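PDB 2OU3: tellurite resistance protein of COG3793 from Nostoc punctiforme, which is of unknown precise function but belongs to the TerB family linked to tellurite resistance, and binds zinc and an indole aldehyde in the crystal. Local coordinates for residues I31-A40 with V90-A101; I46-A54 with I102-E110. One frame throughout, in Å; residues are numbered along the deposited sequence. Where two conformers were deposited one is given.

Contact 1: residues I31-A40 with V90-A101; sequences IYMKSVLTCA and VSMAQRDILLSA. With I3A (1H-indole-3-carbaldehyde), chain E.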
loop_
_atom_site.group_PDB
_atom_site.type_symbol
_atom_site.label_atom_id
_atom_site.label_comp_id
_atom_site.label_asym_id
_atom_site.label_seq_id
_atom_site.Cartn_x
_atom_site.Cartn_y
_atom_site.Cartn_z
ATOM N N ILE A 31 -12.312 -10.303 -11.690
ATOM C CA ILE A 31 -13.721 -9.934 -11.550
ATOM C C ILE A 31 -13.869 -8.664 -10.692
ATOM O O ILE A 31 -14.593 -7.723 -11.063
ATOM C CB ILE A 31 -14.559 -11.116 -10.988
ATOM C CG1 ILE A 31 -14.601 -12.279 -11.985
ATOM C CG2 ILE A 31 -15.993 -10.688 -10.705
ATOM C CD1 ILE A 31 -15.020 -13.608 -11.361
ATOM N N TYR A 32 -13.128 -8.608 -9.584
ATOM C CA TYR A 32 -13.133 -7.431 -8.721
ATOM C C TYR A 32 -12.731 -6.174 -9.494
ATOM O O TYR A 32 -13.438 -5.151 -9.444
ATOM C CB TYR A 32 -12.188 -7.636 -7.553
ATOM C CG TYR A 32 -11.966 -6.409 -6.674
ATOM C CD1 TYR A 32 -12.853 -6.090 -5.660
ATOM C CD2 TYR A 32 -10.861 -5.581 -6.861
ATOM C CE1 TYR A 32 -12.655 -4.974 -4.856
ATOM C CE2 TYR A 32 -10.657 -4.476 -6.070
ATOM C CZ TYR A 32 -11.530 -4.179 -5.057
ATOM O OH TYR A 32 -11.288 -3.078 -4.266
HETATM N N MSE A 33 -11.630 -6.246 -10.235
HETATM C CA MSE A 33 -11.137 -5.095 -11.002
HETATM C C MSE A 33 -12.068 -4.718 -12.129
HETATM O O MSE A 33 -12.245 -3.545 -12.412
HETATM C CB MSE A 33 -9.739 -5.330 -11.568
HETATM C CG MSE A 33 -8.654 -5.169 -10.561
HETATM SE SE MSE A 33 -8.681 -3.435 -9.673
HETATM C CE MSE A 33 -9.034 -2.368 -11.131
ATOM N N LYS A 34 -12.673 -5.716 -12.791
ATOM C CA LYS A 34 -13.689 -5.428 -13.797
ATOM C C LYS A 34 -14.858 -4.667 -13.182
ATOM O O LYS A 34 -15.403 -3.762 -13.784
ATOM C CB LYS A 34 -14.183 -6.709 -14.505
ATOM C CG LYS A 34 -13.128 -7.252 -15.492
ATOM C CD LYS A 34 -13.412 -8.633 -16.048
ATOM C CE LYS A 34 -12.373 -9.007 -17.124
ATOM N NZ LYS A 34 -12.627 -10.331 -17.768
ATOM N N SER A 35 -15.237 -5.037 -11.963
ATOM C CA SER A 35 -16.316 -4.351 -11.264
ATOM C C SER A 35 -15.929 -2.893 -10.992
ATOM O O SER A 35 -16.714 -1.959 -11.164
ATOM C CB SER A 35 -16.589 -5.060 -9.945
ATOM O OG SER A 35 -16.975 -6.375 -10.202
ATOM N N VAL A 36 -14.695 -2.720 -10.548
ATOM C CA VAL A 36 -14.168 -1.412 -10.193
ATOM C C VAL A 36 -14.161 -0.529 -11.422
ATOM O O VAL A 36 -14.612 0.624 -11.358
ATOM C CB VAL A 36 -12.742 -1.522 -9.594
ATOM C CG1 VAL A 36 -12.024 -0.139 -9.607
ATOM C CG2 VAL A 36 -12.789 -2.118 -8.169
ATOM N N LEU A 37 -13.659 -1.058 -12.545
ATOM C CA LEU A 37 -13.624 -0.298 -13.785
ATOM C C LEU A 37 -15.021 0.038 -14.280
ATOM O O LEU A 37 -15.265 1.170 -14.730
ATOM C CB LEU A 37 -12.874 -1.054 -14.883
ATOM C CG LEU A 37 -11.388 -1.270 -14.649
ATOM C CD1 LEU A 37 -10.839 -2.198 -15.714
ATOM C CD2 LEU A 37 -10.677 0.096 -14.630
ATOM N N THR A 38 -15.942 -0.927 -14.201
ATOM C CA THR A 38 -17.328 -0.661 -14.553
ATOM C C THR A 38 -17.895 0.483 -13.703
ATOM O O THR A 38 -18.573 1.367 -14.211
ATOM C CB THR A 38 -18.213 -1.891 -14.342
ATOM O OG1 THR A 38 -17.633 -2.984 -15.032
ATOM C CG2 THR A 38 -19.617 -1.657 -14.860
ATOM N N CYS A 39 -17.614 0.426 -12.412
ATOM C CA CYS A 39 -18.081 1.407 -11.452
ATOM C C CYS A 39 -17.514 2.805 -11.745
ATOM O O CYS A 39 -18.255 3.771 -11.788
ATOM C CB CYS A 39 -17.696 0.937 -10.037
ATOM S SG CYS A 39 -18.669 1.543 -8.653
ATOM N N ALA A 40 -16.200 2.890 -11.934
ATOM C CA ALA A 40 -15.544 4.159 -12.227
ATOM C C ALA A 40 -16.060 4.738 -13.547
ATOM O O ALA A 40 -16.346 5.928 -13.633
ATOM C CB ALA A 40 -14.048 3.986 -12.293
ATOM N N VAL A 90 -16.583 -11.618 -4.761
ATOM C CA VAL A 90 -16.798 -10.254 -5.248
ATOM C C VAL A 90 -18.210 -9.738 -4.865
ATOM O O VAL A 90 -18.428 -8.550 -4.652
ATOM C CB VAL A 90 -16.493 -10.116 -6.764
ATOM C CG1 VAL A 90 -16.703 -8.646 -7.256
ATOM C CG2 VAL A 90 -15.065 -10.557 -7.020
ATOM N N SER A 91 -19.154 -10.660 -4.736
ATOM C CA SER A 91 -20.504 -10.323 -4.368
ATOM C C SER A 91 -20.637 -9.949 -2.876
ATOM O O SER A 91 -21.717 -9.681 -2.436
ATOM C CB SER A 91 -21.454 -11.465 -4.760
ATOM O OG SER A 91 -21.624 -11.550 -6.176
HETATM N N MSE A 92 -19.530 -9.938 -2.122
HETATM C CA MSE A 92 -19.477 -9.414 -0.757
HETATM C C MSE A 92 -18.726 -8.065 -0.688
HETATM O O MSE A 92 -18.605 -7.464 0.387
HETATM C CB MSE A 92 -18.748 -10.415 0.157
HETATM C CG MSE A 92 -19.379 -11.750 0.168
HETATM SE SE MSE A 92 -18.369 -13.103 1.130
HETATM C CE MSE A 92 -18.208 -12.150 2.412
ATOM N N ALA A 93 -18.237 -7.610 -1.838
ATOM C CA ALA A 93 -17.190 -6.607 -1.922
ATOM C C ALA A 93 -17.720 -5.239 -2.345
ATOM O O ALA A 93 -16.963 -4.386 -2.789
ATOM C CB ALA A 93 -16.120 -7.086 -2.921
ATOM N N GLN A 94 -19.023 -5.014 -2.175
ATOM C CA GLN A 94 -19.661 -3.805 -2.723
ATOM C C GLN A 94 -19.001 -2.507 -2.263
ATOM O O GLN A 94 -18.737 -1.638 -3.077
ATOM C CB GLN A 94 -21.158 -3.777 -2.409
ATOM C CG GLN A 94 -22.007 -4.806 -3.209
ATOM C CD GLN A 94 -22.029 -6.196 -2.598
ATOM O OE1 GLN A 94 -21.313 -6.493 -1.629
ATOM N NE2 GLN A 94 -22.846 -7.069 -3.179
ATOM N N ARG A 95 -18.743 -2.367 -0.960
ATOM C CA ARG A 95 -18.164 -1.119 -0.444
ATOM C C ARG A 95 -16.706 -0.970 -0.880
ATOM O O ARG A 95 -16.231 0.115 -1.175
ATOM C CB ARG A 95 -18.249 -1.053 1.065
ATOM C CG ARG A 95 -19.683 -1.040 1.592
ATOM C CD ARG A 95 -19.668 -0.962 3.104
ATOM N NE ARG A 95 -20.999 -1.114 3.663
ATOM C CZ ARG A 95 -21.303 -0.861 4.931
ATOM N NH1 ARG A 95 -20.388 -0.453 5.798
ATOM N NH2 ARG A 95 -22.533 -1.008 5.324
ATOM N N ASP A 96 -16.020 -2.098 -0.909
ATOM C CA ASP A 96 -14.635 -2.202 -1.312
ATOM C C ASP A 96 -14.513 -1.765 -2.789
ATOM O O ASP A 96 -13.673 -0.952 -3.146
ATOM C CB ASP A 96 -14.250 -3.660 -1.050
ATOM C CG ASP A 96 -12.798 -4.010 -1.373
ATOM O OD1 ASP A 96 -12.013 -3.162 -1.870
ATOM O OD2 ASP A 96 -12.467 -5.193 -1.054
ATOM N N ILE A 97 -15.386 -2.295 -3.638
ATOM C CA ILE A 97 -15.391 -1.943 -5.035
ATOM C C ILE A 97 -15.577 -0.408 -5.171
ATOM O O ILE A 97 -14.888 0.248 -5.953
ATOM C CB ILE A 97 -16.571 -2.673 -5.800
ATOM C CG1 ILE A 97 -16.292 -4.187 -5.982
ATOM C CG2 ILE A 97 -16.855 -1.991 -7.160
ATOM C CD1 ILE A 97 -17.575 -5.058 -6.210
ATOM N N LEU A 98 -16.546 0.130 -4.438
ATOM C CA LEU A 98 -16.895 1.575 -4.546
ATOM C C LEU A 98 -15.724 2.452 -4.182
ATOM O O LEU A 98 -15.419 3.415 -4.878
ATOM C CB LEU A 98 -18.089 1.900 -3.658
ATOM C CG LEU A 98 -18.791 3.198 -4.082
ATOM C CD1 LEU A 98 -19.597 2.787 -5.325
ATOM C CD2 LEU A 98 -19.714 3.798 -3.044
ATOM N N LEU A 99 -15.051 2.112 -3.075
ATOM C CA LEU A 99 -13.909 2.852 -2.609
ATOM C C LEU A 99 -12.776 2.844 -3.615
ATOM O O LEU A 99 -12.191 3.870 -3.893
ATOM C CB LEU A 99 -13.437 2.345 -1.229
ATOM C CG LEU A 99 -12.210 3.092 -0.667
ATOM C CD1 LEU A 99 -12.477 4.586 -0.467
ATOM C CD2 LEU A 99 -11.691 2.432 0.632
ATOM N N SER A 100 -12.465 1.695 -4.177
ATOM C CA SER A 100 -11.457 1.636 -5.246
ATOM C C SER A 100 -11.892 2.461 -6.457
ATOM O O SER A 100 -11.087 3.156 -7.051
ATOM C CB SER A 100 -11.206 0.182 -5.661
ATOM O OG SER A 100 -10.530 -0.519 -4.617
ATOM N N ALA A 101 -13.182 2.401 -6.804
ATOM C CA ALA A 101 -13.714 3.190 -7.916
ATOM C C ALA A 101 -13.556 4.696 -7.687
ATOM O O ALA A 101 -13.203 5.453 -8.603
ATOM C CB ALA A 101 -15.194 2.862 -8.151
HETATM O O I3A E . -8.366 -9.293 -5.539
HETATM C "C3'" I3A E . -8.405 -8.232 -4.921
HETATM C C3 I3A E . -9.616 -7.954 -4.111
HETATM C C2 I3A E . -9.772 -6.847 -3.322
HETATM N N I3A E . -11.001 -6.944 -2.710
HETATM C C8 I3A E . -11.646 -8.071 -3.074
HETATM C C9 I3A E . -10.796 -8.819 -4.010
HETATM C C4 I3A E . -11.201 -10.060 -4.526
HETATM C C5 I3A E . -12.437 -10.543 -4.169
HETATM C C6 I3A E . -13.266 -9.851 -3.271
HETATM C C7 I3A E . -12.861 -8.637 -2.737
#

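Contact 2: residues I46-A54 with I102-E110; sequences ISPEEKDWA and IWVSAADGE. With ZN (zinc ion), chain C; ZN (zinc ion), chain D; EDO (1,2-ethanediol), chain F.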
loop_
_atom_site.group_PDB
_atom_site.type_symbol
_atom_site.label_atom_id
_atom_site.label_comp_id
_atom_site.label_asym_id
_atom_site.label_seq_id
_atom_site.Cartn_x
_atom_site.Cartn_y
_atom_site.Cartn_z
ATOM N N ILE A 46 -13.823 6.382 -18.860
ATOM C CA ILE A 46 -12.737 6.287 -17.916
ATOM C C ILE A 46 -11.521 6.746 -18.714
ATOM O O ILE A 46 -11.305 6.293 -19.826
ATOM C CB ILE A 46 -12.629 4.839 -17.365
ATOM C CG1 ILE A 46 -11.418 4.673 -16.449
ATOM C CG2 ILE A 46 -12.594 3.800 -18.495
ATOM C CD1 ILE A 46 -11.455 3.346 -15.697
ATOM N N SER A 47 -10.771 7.701 -18.186
ATOM C CA SER A 47 -9.589 8.198 -18.887
ATOM C C SER A 47 -8.422 7.202 -18.826
ATOM O O SER A 47 -8.377 6.333 -17.940
ATOM C CB SER A 47 -9.122 9.506 -18.281
ATOM O OG SER A 47 -8.692 9.300 -16.952
ATOM N N PRO A 48 -7.484 7.320 -19.777
ATOM C CA PRO A 48 -6.249 6.550 -19.747
ATOM C C PRO A 48 -5.541 6.601 -18.410
ATOM O O PRO A 48 -5.078 5.557 -17.909
ATOM C CB PRO A 48 -5.381 7.227 -20.814
ATOM C CG PRO A 48 -6.349 7.786 -21.787
ATOM C CD PRO A 48 -7.602 8.128 -21.016
ATOM N N GLU A 49 -5.439 7.807 -17.844
ATOM C CA GLU A 49 -4.794 7.960 -16.555
ATOM C C GLU A 49 -5.524 7.201 -15.448
ATOM O O GLU A 49 -4.879 6.592 -14.572
ATOM C CB GLU A 49 -4.687 9.434 -16.156
ATOM C CG GLU A 49 -3.930 9.588 -14.831
ATOM C CD GLU A 49 -3.561 11.032 -14.487
ATOM O OE1 GLU A 49 -4.125 11.964 -15.080
ATOM O OE2 GLU A 49 -2.686 11.222 -13.614
ATOM N N GLU A 50 -6.848 7.262 -15.457
ATOM C CA GLU A 50 -7.648 6.548 -14.474
ATOM C C GLU A 50 -7.430 5.058 -14.673
ATOM O O GLU A 50 -7.191 4.317 -13.709
ATOM C CB GLU A 50 -9.133 6.873 -14.627
ATOM C CG GLU A 50 -9.555 8.230 -14.057
ATOM C CD GLU A 50 -10.953 8.616 -14.492
ATOM O OE1 GLU A 50 -11.394 8.180 -15.576
ATOM O OE2 GLU A 50 -11.619 9.355 -13.758
ATOM N N LYS A 51 -7.497 4.594 -15.924
ATOM C CA LYS A 51 -7.322 3.144 -16.171
ATOM C C LYS A 51 -5.926 2.668 -15.788
ATOM O O LYS A 51 -5.757 1.573 -15.211
ATOM C CB LYS A 51 -7.629 2.744 -17.634
ATOM C CG LYS A 51 -7.682 1.175 -17.813
ATOM C CD LYS A 51 -8.319 0.738 -19.120
ATOM C CE LYS A 51 -8.354 -0.784 -19.224
ATOM N NZ LYS A 51 -9.168 -1.277 -20.383
ATOM N N ASP A 52 -4.922 3.497 -16.076
ATOM C CA ASP A 52 -3.552 3.167 -15.726
ATOM C C ASP A 52 -3.344 3.015 -14.234
ATOM O O ASP A 52 -2.626 2.110 -13.825
ATOM C CB ASP A 52 -2.557 4.167 -16.252
ATOM C CG ASP A 52 -2.414 4.092 -17.759
ATOM O OD1 ASP A 52 -2.966 3.145 -18.368
ATOM O OD2 ASP A 52 -1.773 4.999 -18.331
ATOM N N TRP A 53 -3.947 3.893 -13.439
ATOM C CA TRP A 53 -3.880 3.756 -11.989
ATOM C C TRP A 53 -4.508 2.442 -11.502
ATOM O O TRP A 53 -3.969 1.735 -10.615
ATOM C CB TRP A 53 -4.598 4.936 -11.371
ATOM C CG TRP A 53 -4.331 5.100 -9.931
ATOM C CD1 TRP A 53 -3.369 5.894 -9.369
ATOM C CD2 TRP A 53 -5.042 4.500 -8.851
ATOM N NE1 TRP A 53 -3.449 5.823 -8.017
ATOM C CE2 TRP A 53 -4.452 4.964 -7.664
ATOM C CE3 TRP A 53 -6.114 3.596 -8.769
ATOM C CZ2 TRP A 53 -4.894 4.569 -6.407
ATOM C CZ3 TRP A 53 -6.527 3.185 -7.521
ATOM C CH2 TRP A 53 -5.919 3.684 -6.353
ATOM N N ALA A 54 -5.649 2.099 -12.073
ATOM C CA ALA A 54 -6.361 0.872 -11.699
ATOM C C ALA A 54 -5.513 -0.377 -12.012
ATOM O O ALA A 54 -5.410 -1.298 -11.191
ATOM C CB ALA A 54 -7.689 0.805 -12.433
ATOM N N ILE A 102 -13.784 5.119 -6.449
ATOM C CA ILE A 102 -13.556 6.526 -6.057
ATOM C C ILE A 102 -12.102 6.907 -6.262
ATOM O O ILE A 102 -11.814 7.940 -6.857
ATOM C CB ILE A 102 -13.960 6.760 -4.592
ATOM C CG1 ILE A 102 -15.478 6.640 -4.461
ATOM C CG2 ILE A 102 -13.456 8.155 -4.071
ATOM C CD1 ILE A 102 -15.998 6.407 -3.009
ATOM N N TRP A 103 -11.181 6.074 -5.764
ATOM C CA TRP A 103 -9.741 6.323 -5.912
ATOM C C TRP A 103 -9.332 6.341 -7.380
ATOM O O TRP A 103 -8.562 7.193 -7.791
ATOM C CB TRP A 103 -8.914 5.278 -5.178
ATOM C CG TRP A 103 -8.599 5.614 -3.791
ATOM C CD1 TRP A 103 -9.263 5.222 -2.673
ATOM C CD2 TRP A 103 -7.528 6.452 -3.358
ATOM N NE1 TRP A 103 -8.640 5.736 -1.546
ATOM C CE2 TRP A 103 -7.586 6.512 -1.941
ATOM C CE3 TRP A 103 -6.537 7.176 -4.026
ATOM C CZ2 TRP A 103 -6.679 7.243 -1.204
ATOM C CZ3 TRP A 103 -5.638 7.900 -3.286
ATOM C CH2 TRP A 103 -5.717 7.938 -1.900
ATOM N N VAL A 104 -9.861 5.410 -8.167
ATOM C CA VAL A 104 -9.599 5.415 -9.607
ATOM C C VAL A 104 -10.073 6.724 -10.272
ATOM O O VAL A 104 -9.359 7.283 -11.081
ATOM C CB VAL A 104 -10.259 4.222 -10.304
ATOM C CG1 VAL A 104 -10.203 4.389 -11.824
ATOM C CG2 VAL A 104 -9.549 2.906 -9.884
ATOM N N SER A 105 -11.277 7.161 -9.949
ATOM C CA SER A 105 -11.858 8.354 -10.504
ATOM C C SER A 105 -11.025 9.583 -10.096
ATOM O O SER A 105 -10.912 10.550 -10.825
ATOM C CB SER A 105 -13.291 8.490 -10.016
ATOM O OG SER A 105 -14.117 7.492 -10.587
ATOM N N ALA A 106 -10.466 9.555 -8.903
ATOM C CA ALA A 106 -9.649 10.660 -8.412
ATOM C C ALA A 106 -8.272 10.720 -9.069
ATOM O O ALA A 106 -7.589 11.726 -8.937
ATOM C CB ALA A 106 -9.464 10.528 -6.877
ATOM N N ALA A 107 -7.855 9.659 -9.770
ATOM C CA ALA A 107 -6.464 9.504 -10.234
ATOM C C ALA A 107 -6.064 10.557 -11.241
ATOM O O ALA A 107 -4.890 10.890 -11.354
ATOM C CB ALA A 107 -6.228 8.088 -10.852
ATOM N N ASP A 108 -7.038 11.050 -11.993
ATOM C CA ASP A 108 -6.784 12.044 -13.016
ATOM C C ASP A 108 -7.259 13.442 -12.595
ATOM O O ASP A 108 -7.491 14.286 -13.446
ATOM C CB ASP A 108 -7.431 11.625 -14.352
ATOM C CG ASP A 108 -8.960 11.604 -14.310
ATOM O OD1 ASP A 108 -9.603 11.431 -13.231
ATOM O OD2 ASP A 108 -9.541 11.734 -15.395
ATOM N N GLY A 109 -7.414 13.662 -11.291
ATOM C CA GLY A 109 -7.843 14.950 -10.757
ATOM C C GLY A 109 -8.979 14.848 -9.765
ATOM O O GLY A 109 -9.697 13.853 -9.730
ATOM N N GLU A 110 -9.153 15.893 -8.960
ATOM C CA GLU A 110 -10.165 15.894 -7.891
ATOM C C GLU A 110 -11.566 15.575 -8.430
ATOM O O GLU A 110 -11.909 15.959 -9.557
ATOM C CB GLU A 110 -10.159 17.233 -7.145
HETATM ZN ZN ZN C . -11.472 11.278 -12.692
HETATM ZN ZN ZN D . -3.141 13.657 -14.456
HETATM C C1 EDO F . -10.048 17.314 -13.500
HETATM O O1 EDO F . -10.495 16.957 -14.813
HETATM C C2 EDO F . -11.148 16.997 -12.497
HETATM O O2 EDO F . -10.789 17.515 -11.207
HETATM O O HOH W 1 -14.275 8.606 -13.719
HETATM O O HOH W 2 -11.887 12.159 -14.762
HETATM O O HOH W 3 -11.256 13.239 -11.716
#

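Contact 1: residues I31-A40 with V90-A101
Y32 and D96 meet because both side chains leave their helices with CG anti to the backbone N (chi1 173° in Y32). The side chains cross at about a right angle. Y32 OH donates to D96 OD1 at 2.5 Å and comes from above the carboxylate plane. S100 OG lies 2.7 Å from Y32 OH, at the ring edge, so the phenol oxygen has two polar neighbours on helix 94-106.

The Y32 ring is sandwiched. V36 CG2 lies over the rim of one face. The indole of 1H-indole-3-carbaldehyde covers the opposite face, with its C2 3.5 Å above the ring plane and over the centre. The indole N donates to the other carboxylate oxygen, D96 OD2, at 2.8 Å (N-H...O angle 165°). A93 CB closes on the indole C7, and S29 OG also bonds the ligand.

The axes of 31-40 and 94-101 cross at -56°. I97 is a knob in the hole formed by Y32, S35, V36 and C39. V90, in the 3-10 turn ahead of helix 94-106, packs its CG2 on I31 CG2 at 3.8 Å. At the far end small residues bring the backbones close: A101 CB meets C39 CB at 3.7 Å.

OD1 of D96 thus takes Y32 OH, while OD2 takes the ligand N-H and Y155 OH of the second subunit. The two tyrosines probably limit rotation of the carboxylate and help aim OD2 at the indole N-H. The pocket therefore pairs an aromatic face with a directed acceptor, a chemistry suited to an indole.

Contact 2: residues I46-A54 with I102-E110
Helices 48-54 and 102-106 run at 135° with their axes 8.4 Å apart, and E50 lies nearest A107, within a type I beta turn from A106 to G109. In E50, CG is anti to the carbonyl carbon (chi1 -77°) and the rest of the chain is stretched out, which carries OE2 to zinc at 2.2 Å. The same ion takes the backbone O of S105 at 2.1 Å and D108 OD1. The E50 and D108 carboxylates, turned 44° from each other, are held together by the metal, which probably offsets their like charges. E115 and two waters complete the site.

S47 and E50 form a capping box at the start of helix 48-60. S47 N donates to E50 OE1 at 2.7 Å, on the anti side of the carboxylate, while E50 N donates to S47 OG. The cap thus holds one oxygen of E50 and zinc the other. A weak hydrogen bond of 3.0 Å between S47 OG and D108 OD2 ties the cap to another zinc ligand. E49 binds a second zinc, closely by OE1 at 2.1 Å and more loosely by OE2.

Beside the metal, W53 CB packs on A107 CB at 3.6 Å. W53 CH2 meets W103 CB; the indole planes are almost parallel, but the rings are too far offset to stack, centroids 6.0 Å apart. V104 CG2 lies against W53 CE3 and A54 CB.

Helix 26-41 packs on I46, A54 and V104. Helix 130-154 lies beyond W103, whose NE1 bonds E143 and whose ring meets Y140 edge-to-face. W12 and W16 of the second subunit meet W53 and W103 edge-to-face.

How the contacts relate
Both contacts use helix 94-106, contact 1 mainly its first part and contact 2 its last turn and the turn that follows. Their other partners, helices 26-41 and 48-60, are consecutive in the chain. Contact 1 is buried near the middle of the chain, whereas contact 2 is only partly buried. The difference shows in the chemistry: one carboxylate serves an aromatic pocket in the first, while several acidic side chains gather round zinc in the second. The two touch directly through apolar side chains. L37 packs on I46 and A54, and A40 packs on V104. The second subunit reaches both contacts.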